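PDB 6N2B: tapirin, which probably binds cellulose as a calcium-containing beta-helical adhesin of an extremely thermophilic, plant-biomass-degrading bacterium. Local coordinates for residues Y210-F215 against D416-M421; T347-K350 against T354-C357; E465-S468 against S472-S475. All coordinates share one frame; numbering follows the deposited sequence.

Contact 1: Y210-F215 against D416-M421; sequences YSRGSF and DFDSRM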
# COMPACT_ATOMS: atom_id res chain seq x y z
N TYR A 210 4.79 1.40 -8.41
CA TYR A 210 4.21 2.65 -8.87
C TYR A 210 3.19 2.31 -9.93
O TYR A 210 3.54 1.81 -11.00
CB TYR A 210 5.28 3.59 -9.43
CG TYR A 210 4.76 4.96 -9.78
CD1 TYR A 210 4.15 5.21 -11.00
CD2 TYR A 210 4.88 6.02 -8.88
CE1 TYR A 210 3.68 6.46 -11.32
CE2 TYR A 210 4.40 7.28 -9.19
CZ TYR A 210 3.80 7.49 -10.41
OH TYR A 210 3.33 8.75 -10.74
N SER A 211 1.92 2.56 -9.65
CA SER A 211 0.84 2.25 -10.58
C SER A 211 0.14 3.55 -10.97
O SER A 211 -0.49 4.20 -10.12
CB SER A 211 -0.15 1.26 -9.97
OG SER A 211 0.41 -0.03 -9.92
N ARG A 212 0.26 3.92 -12.25
CA ARG A 212 -0.43 5.11 -12.74
C ARG A 212 -1.94 4.91 -12.69
O ARG A 212 -2.68 5.83 -12.32
CB ARG A 212 0.04 5.43 -14.16
CG ARG A 212 -0.62 6.65 -14.77
CD ARG A 212 0.21 7.21 -15.92
NE ARG A 212 -0.47 6.99 -17.20
CZ ARG A 212 -1.51 7.70 -17.64
NH1 ARG A 212 -1.99 8.72 -16.92
NH2 ARG A 212 -2.05 7.41 -18.82
N GLY A 213 -2.40 3.72 -13.03
CA GLY A 213 -3.80 3.39 -12.86
C GLY A 213 -4.01 2.61 -11.58
O GLY A 213 -3.49 2.98 -10.53
N SER A 214 -4.77 1.53 -11.67
CA SER A 214 -5.07 0.70 -10.52
C SER A 214 -3.95 -0.32 -10.29
O SER A 214 -3.04 -0.48 -11.11
CB SER A 214 -6.39 -0.03 -10.73
OG SER A 214 -6.17 -1.24 -11.45
N PHE A 215 -4.04 -1.01 -9.15
CA PHE A 215 -3.03 -2.00 -8.73
C PHE A 215 -3.77 -3.14 -8.05
O PHE A 215 -4.20 -3.02 -6.90
CB PHE A 215 -1.99 -1.40 -7.81
CG PHE A 215 -1.09 -2.42 -7.19
CD1 PHE A 215 -0.41 -3.34 -7.98
CD2 PHE A 215 -0.91 -2.47 -5.82
CE1 PHE A 215 0.42 -4.27 -7.41
CE2 PHE A 215 -0.08 -3.41 -5.25
CZ PHE A 215 0.58 -4.31 -6.04
N ASP A 416 0.39 16.59 -8.16
CA ASP A 416 -0.16 15.99 -9.38
C ASP A 416 0.86 15.00 -9.93
O ASP A 416 1.68 15.30 -10.80
CB ASP A 416 -0.52 17.09 -10.38
CG ASP A 416 -1.12 16.54 -11.67
OD1 ASP A 416 -1.26 15.30 -11.81
OD2 ASP A 416 -1.46 17.36 -12.55
N PHE A 417 0.81 13.77 -9.38
CA PHE A 417 1.77 12.73 -9.73
C PHE A 417 1.87 12.55 -11.23
O PHE A 417 2.97 12.40 -11.78
CB PHE A 417 1.38 11.40 -9.07
CG PHE A 417 1.78 11.29 -7.62
CD1 PHE A 417 0.93 11.73 -6.61
CD2 PHE A 417 3.00 10.74 -7.27
CE1 PHE A 417 1.29 11.63 -5.28
CE2 PHE A 417 3.37 10.64 -5.92
CZ PHE A 417 2.51 11.08 -4.94
N ASP A 418 0.73 12.57 -11.93
CA ASP A 418 0.74 12.35 -13.36
C ASP A 418 1.49 13.44 -14.10
O ASP A 418 2.08 13.18 -15.15
CB ASP A 418 -0.69 12.28 -13.88
CG ASP A 418 -1.14 10.88 -14.11
OD1 ASP A 418 -0.40 10.16 -14.81
OD2 ASP A 418 -2.22 10.52 -13.59
N SER A 419 1.49 14.65 -13.56
CA SER A 419 2.13 15.78 -14.22
C SER A 419 3.63 15.60 -14.36
O SER A 419 4.26 16.29 -15.17
CB SER A 419 1.82 17.07 -13.47
OG SER A 419 2.48 17.10 -12.23
N ARG A 420 4.23 14.69 -13.59
CA ARG A 420 5.68 14.55 -13.59
C ARG A 420 6.22 13.74 -14.77
O ARG A 420 7.45 13.67 -14.94
CB ARG A 420 6.13 13.91 -12.28
CG ARG A 420 5.50 14.53 -11.06
CD ARG A 420 5.68 16.04 -11.05
NE ARG A 420 7.08 16.47 -11.07
CZ ARG A 420 7.47 17.74 -11.19
NH1 ARG A 420 8.75 18.05 -11.19
NH2 ARG A 420 6.56 18.71 -11.31
N MET A 421 5.35 13.14 -15.58
CA MET A 421 5.78 12.28 -16.68
C MET A 421 4.84 12.48 -17.85
O MET A 421 3.74 13.02 -17.70
CB MET A 421 5.82 10.80 -16.28
CG MET A 421 4.44 10.20 -16.00
SD MET A 421 4.47 8.55 -15.24
CE MET A 421 5.54 8.84 -13.82
O HOH W 1 5.16 11.30 -10.27
O HOH W 2 -1.42 8.32 -11.57
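The ring of Y210 meets F417 along its edge, with F417 CD2 near the ring plane at 4.2 Å from Y210 CE2, while the M421 methyl arrives obliquely, its CE 3.9 Å from Y210 CE1. Y229 stacks on both aromatic rings. The guanidinium of R212 also presents its edge: NH1 gives a salt bridge to D418 OD1 at 3.0 Å, with an N-H...O angle of 152°. The guanidinium and carboxylate planes stand 76° apart, and NH1 reaches OD1 from above the carboxylate plane. A bend at chi3 (110°) swings the guanidinium so that its NH1 edge meets this oxygen. Two waters fill in the polar seam. One donates to F417 O (2.9 Å) and meets Y210 OH at 3.2 Å; the other donates to R212 O and, weakly, to D418 OD2. The 3-10 segment 417-420 is thus docked on the end of strand 207-211 by a buried aromatic and methionine cluster, flanked by a partly exposed ion pair. The salt bridge to OD1, with a weak water bond at OD2, would probably favour the charged carboxylate, and a water links the tyrosine hydroxyl to the 3-10 backbone at F417 O.

Contact 2: T347-K350 against T354-C357; sequences TTIK and TLYC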
# COMPACT_ATOMS: atom_id res chain seq x y z
N THR A 347 -11.80 -0.22 20.22
CA THR A 347 -10.86 0.85 19.94
C THR A 347 -10.26 1.31 21.25
O THR A 347 -11.00 1.73 22.15
CB THR A 347 -11.54 2.02 19.23
OG1 THR A 347 -12.16 1.55 18.04
CG2 THR A 347 -10.51 3.07 18.89
N THR A 348 -8.93 1.23 21.35
CA THR A 348 -8.18 1.63 22.52
C THR A 348 -7.40 2.91 22.23
O THR A 348 -6.60 2.95 21.29
CB THR A 348 -7.22 0.52 22.96
OG1 THR A 348 -7.97 -0.66 23.25
CG2 THR A 348 -6.45 0.93 24.21
N ILE A 349 -7.62 3.94 23.04
CA ILE A 349 -6.74 5.10 23.07
C ILE A 349 -5.63 4.78 24.05
O ILE A 349 -5.88 4.59 25.24
CB ILE A 349 -7.51 6.37 23.49
CG1 ILE A 349 -8.89 6.39 22.82
CG2 ILE A 349 -6.72 7.63 23.16
CD1 ILE A 349 -8.86 6.39 21.29
N LYS A 350 -4.40 4.66 23.55
CA LYS A 350 -3.30 4.26 24.41
C LYS A 350 -2.79 5.44 25.22
O LYS A 350 -3.05 6.60 24.90
CB LYS A 350 -2.15 3.67 23.59
CG LYS A 350 -2.50 2.39 22.85
CD LYS A 350 -1.49 1.29 23.16
CE LYS A 350 -1.76 0.60 24.48
NZ LYS A 350 -0.58 -0.13 25.05
N THR A 354 -4.43 11.27 22.41
CA THR A 354 -5.70 11.99 22.41
C THR A 354 -6.42 11.72 21.11
O THR A 354 -5.86 11.92 20.03
CB THR A 354 -5.51 13.50 22.59
OG1 THR A 354 -4.85 13.77 23.84
CG2 THR A 354 -6.84 14.18 22.59
N LEU A 355 -7.67 11.27 21.20
CA LEU A 355 -8.56 11.19 20.05
C LEU A 355 -9.51 12.39 20.07
O LEU A 355 -10.08 12.71 21.11
CB LEU A 355 -9.35 9.88 20.07
CG LEU A 355 -10.53 9.81 19.10
CD1 LEU A 355 -10.08 10.09 17.68
CD2 LEU A 355 -11.25 8.46 19.14
N TYR A 356 -9.66 13.05 18.92
CA TYR A 356 -10.74 14.02 18.72
C TYR A 356 -11.65 13.49 17.63
O TYR A 356 -11.17 13.09 16.56
CB TYR A 356 -10.21 15.39 18.30
CG TYR A 356 -9.12 15.97 19.17
CD1 TYR A 356 -7.80 15.53 19.04
CD2 TYR A 356 -9.39 16.96 20.12
CE1 TYR A 356 -6.78 16.06 19.81
CE2 TYR A 356 -8.38 17.50 20.91
CZ TYR A 356 -7.07 17.04 20.75
OH TYR A 356 -6.05 17.54 21.53
N CYS A 357 -12.95 13.49 17.89
CA CYS A 357 -13.91 13.16 16.85
C CYS A 357 -15.14 14.03 17.01
O CYS A 357 -15.55 14.32 18.13
CB CYS A 357 -14.32 11.69 16.90
SG CYS A 357 -14.95 11.11 18.49
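I349 lays its terminal methyl against the root of L355: CD1 sits 3.7 Å from L355 CB and 3.8 Å from L355 CD2, touching the leucine at two points. The two side chains run at about a right angle to each other, and the isoleucine touches with its end, CD1. Its CG1 lies beside the backbone N (chi1 -40°), and a further turn at chi2 (-60°) carries CD1 across to the leucine. On the other side, L355 CG is anti to its own backbone N (chi1 167°), and its CD2 branch is the one that meets the methyl. The second isoleucine branch does less: I349 CG2 comes within 4.4 Å of T354 N, near the start of the next strand. The CB of T354 points away from 347-350.

These strands, 346-349 and 354-357, are successive faces of one coil of a parallel beta-helix, joined by a short turn. Each face pairs through its backbone with the coils before and after, strand 346-349 with 327-330 and 367-370, and strand 354-357 with 333-336 and 375-378. I349 accordingly rests on I330 of the preceding coil, while L355 touches L376 of the following one and L339 of strand 338-341, on a third face. Y356, on the outer side, meets F402 and P403 of the chain that runs back along the helix.

The side-chain contact between the two faces is essentially apolar: methyl and methylene groups buried inside the corner of the coil, with the main-chain bonding directed along the helix axis to neighbouring coils. The contact itself is therefore probably held by dispersion and the exclusion of water.

Contact 3: E465-S468 against S472-S475; sequences EVNS and SFPS. With CA (calcium ion), chain C.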
# COMPACT_ATOMS: atom_id res chain seq x y z
N GLU A 465 13.76 -12.33 -23.46
CA GLU A 465 14.36 -11.01 -23.51
C GLU A 465 15.62 -10.92 -22.65
O GLU A 465 16.67 -10.46 -23.11
CB GLU A 465 13.36 -9.95 -23.09
CG GLU A 465 13.92 -8.54 -23.14
CD GLU A 465 13.83 -7.97 -24.54
OE1 GLU A 465 13.20 -8.66 -25.39
OE2 GLU A 465 14.37 -6.86 -24.80
N VAL A 466 15.54 -11.37 -21.39
CA VAL A 466 16.68 -11.22 -20.49
C VAL A 466 17.91 -11.95 -21.04
O VAL A 466 19.00 -11.38 -21.13
CB VAL A 466 16.32 -11.69 -19.07
CG1 VAL A 466 17.55 -11.87 -18.22
CG2 VAL A 466 15.37 -10.69 -18.38
N ASN A 467 17.74 -13.22 -21.43
CA ASN A 467 18.87 -14.00 -21.94
C ASN A 467 19.49 -13.37 -23.18
O ASN A 467 20.71 -13.47 -23.39
CB ASN A 467 18.43 -15.42 -22.31
CG ASN A 467 18.44 -16.34 -21.13
OD1 ASN A 467 19.51 -16.71 -20.61
ND2 ASN A 467 17.24 -16.75 -20.71
N SER A 468 18.67 -12.78 -24.04
CA SER A 468 19.23 -12.19 -25.24
C SER A 468 20.18 -11.04 -24.90
O SER A 468 21.22 -10.87 -25.54
CB SER A 468 18.11 -11.70 -26.15
OG SER A 468 17.48 -10.57 -25.55
N SER A 472 22.69 -14.73 -20.35
CA SER A 472 22.27 -15.64 -19.28
C SER A 472 21.12 -14.96 -18.55
O SER A 472 20.63 -13.90 -18.96
CB SER A 472 23.42 -15.98 -18.33
OG SER A 472 23.90 -14.83 -17.65
N PHE A 473 20.73 -15.56 -17.43
CA PHE A 473 19.63 -15.06 -16.61
C PHE A 473 19.93 -15.50 -15.18
O PHE A 473 19.39 -16.51 -14.70
CB PHE A 473 18.28 -15.60 -17.11
CG PHE A 473 17.06 -14.93 -16.53
CD1 PHE A 473 17.13 -14.19 -15.35
CD2 PHE A 473 15.84 -15.06 -17.15
CE1 PHE A 473 15.99 -13.59 -14.82
CE2 PHE A 473 14.69 -14.46 -16.63
CZ PHE A 473 14.77 -13.72 -15.47
N PRO A 474 20.84 -14.81 -14.49
CA PRO A 474 21.24 -15.27 -13.15
C PRO A 474 20.14 -14.99 -12.15
O PRO A 474 19.39 -14.01 -12.28
CB PRO A 474 22.51 -14.46 -12.85
CG PRO A 474 22.36 -13.20 -13.66
CD PRO A 474 21.48 -13.52 -14.85
N SER A 475 20.04 -15.86 -11.15
CA SER A 475 18.95 -15.74 -10.20
C SER A 475 19.02 -14.43 -9.41
O SER A 475 17.98 -13.96 -8.94
CB SER A 475 18.97 -16.93 -9.24
OG SER A 475 20.09 -16.87 -8.37
CA CA C . 13.26 -7.35 -27.50
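Instead of a conventional hydrogen bond, a CA-H...O contact joins helix to loop: N467 CA lies 3.5 Å from S472 O, with 160° at the hydrogen. The amide of N467 flanks the same peptide, but its OD1 and S472 O, 3.4 Å apart, are both acceptors and do not bond. Its ND2 is hydrogen-bonded within the helix, to I463 O. ND2 also lies at the edge of the F473 ring, near its plane, with the amide and ring planes 72° apart.

One face of the ring belongs to V466. Its CG1 hovers 3.7 Å from the centroid of the F473 ring, 18° off the ring normal, in a CH-pi contact displaced toward the rim beside F473 CG. Both residues are set for this by their first torsions: V466 CG1 is anti to the backbone N, and the phenylalanine ring likewise extends away from its own N, toward the helix. P496 packs on F473 from another loop.

One residue before V466, E465 turns to calcium, with OE1 2.5 Å from the ion and OE2 hydrogen-bonded to S438 OG. S468 OG closes back on E465 O at 2.6 Å, one turn along. D429 OD1 and the carbonyl oxygens of V431, A433 and L436 also bind the ion. Helix 459-470 thus carries two unlike surfaces, a valine packed on the loop leading to strand 478-483 and a glutamate facing the metal. The latter belongs to a calcium site in which backbone carbonyls leading into strand 436-441 are joined by the carboxylates of D429 and, from the helix, E465.

The three contacts are strung along an elongated molecule and none touches another. Contact 2 is nested in the chain between the two segments of contact 1, which brings the return segment 416-421, after the last coils, back against an early strand; their centres are 34 Å apart, the nearest atoms about 25 Å. Contact 3 follows in the chain, with its centre 29 Å from that of contact 1. Contacts 2 and 3 lie on opposite sides of the chain's centre, with their centres 53 Å apart and nearest atoms about 41 Å, so the calcium, bound by E465 of contact 3, is remote from the coil corner of contact 2. Contact 1 likewise lies away from the metal site.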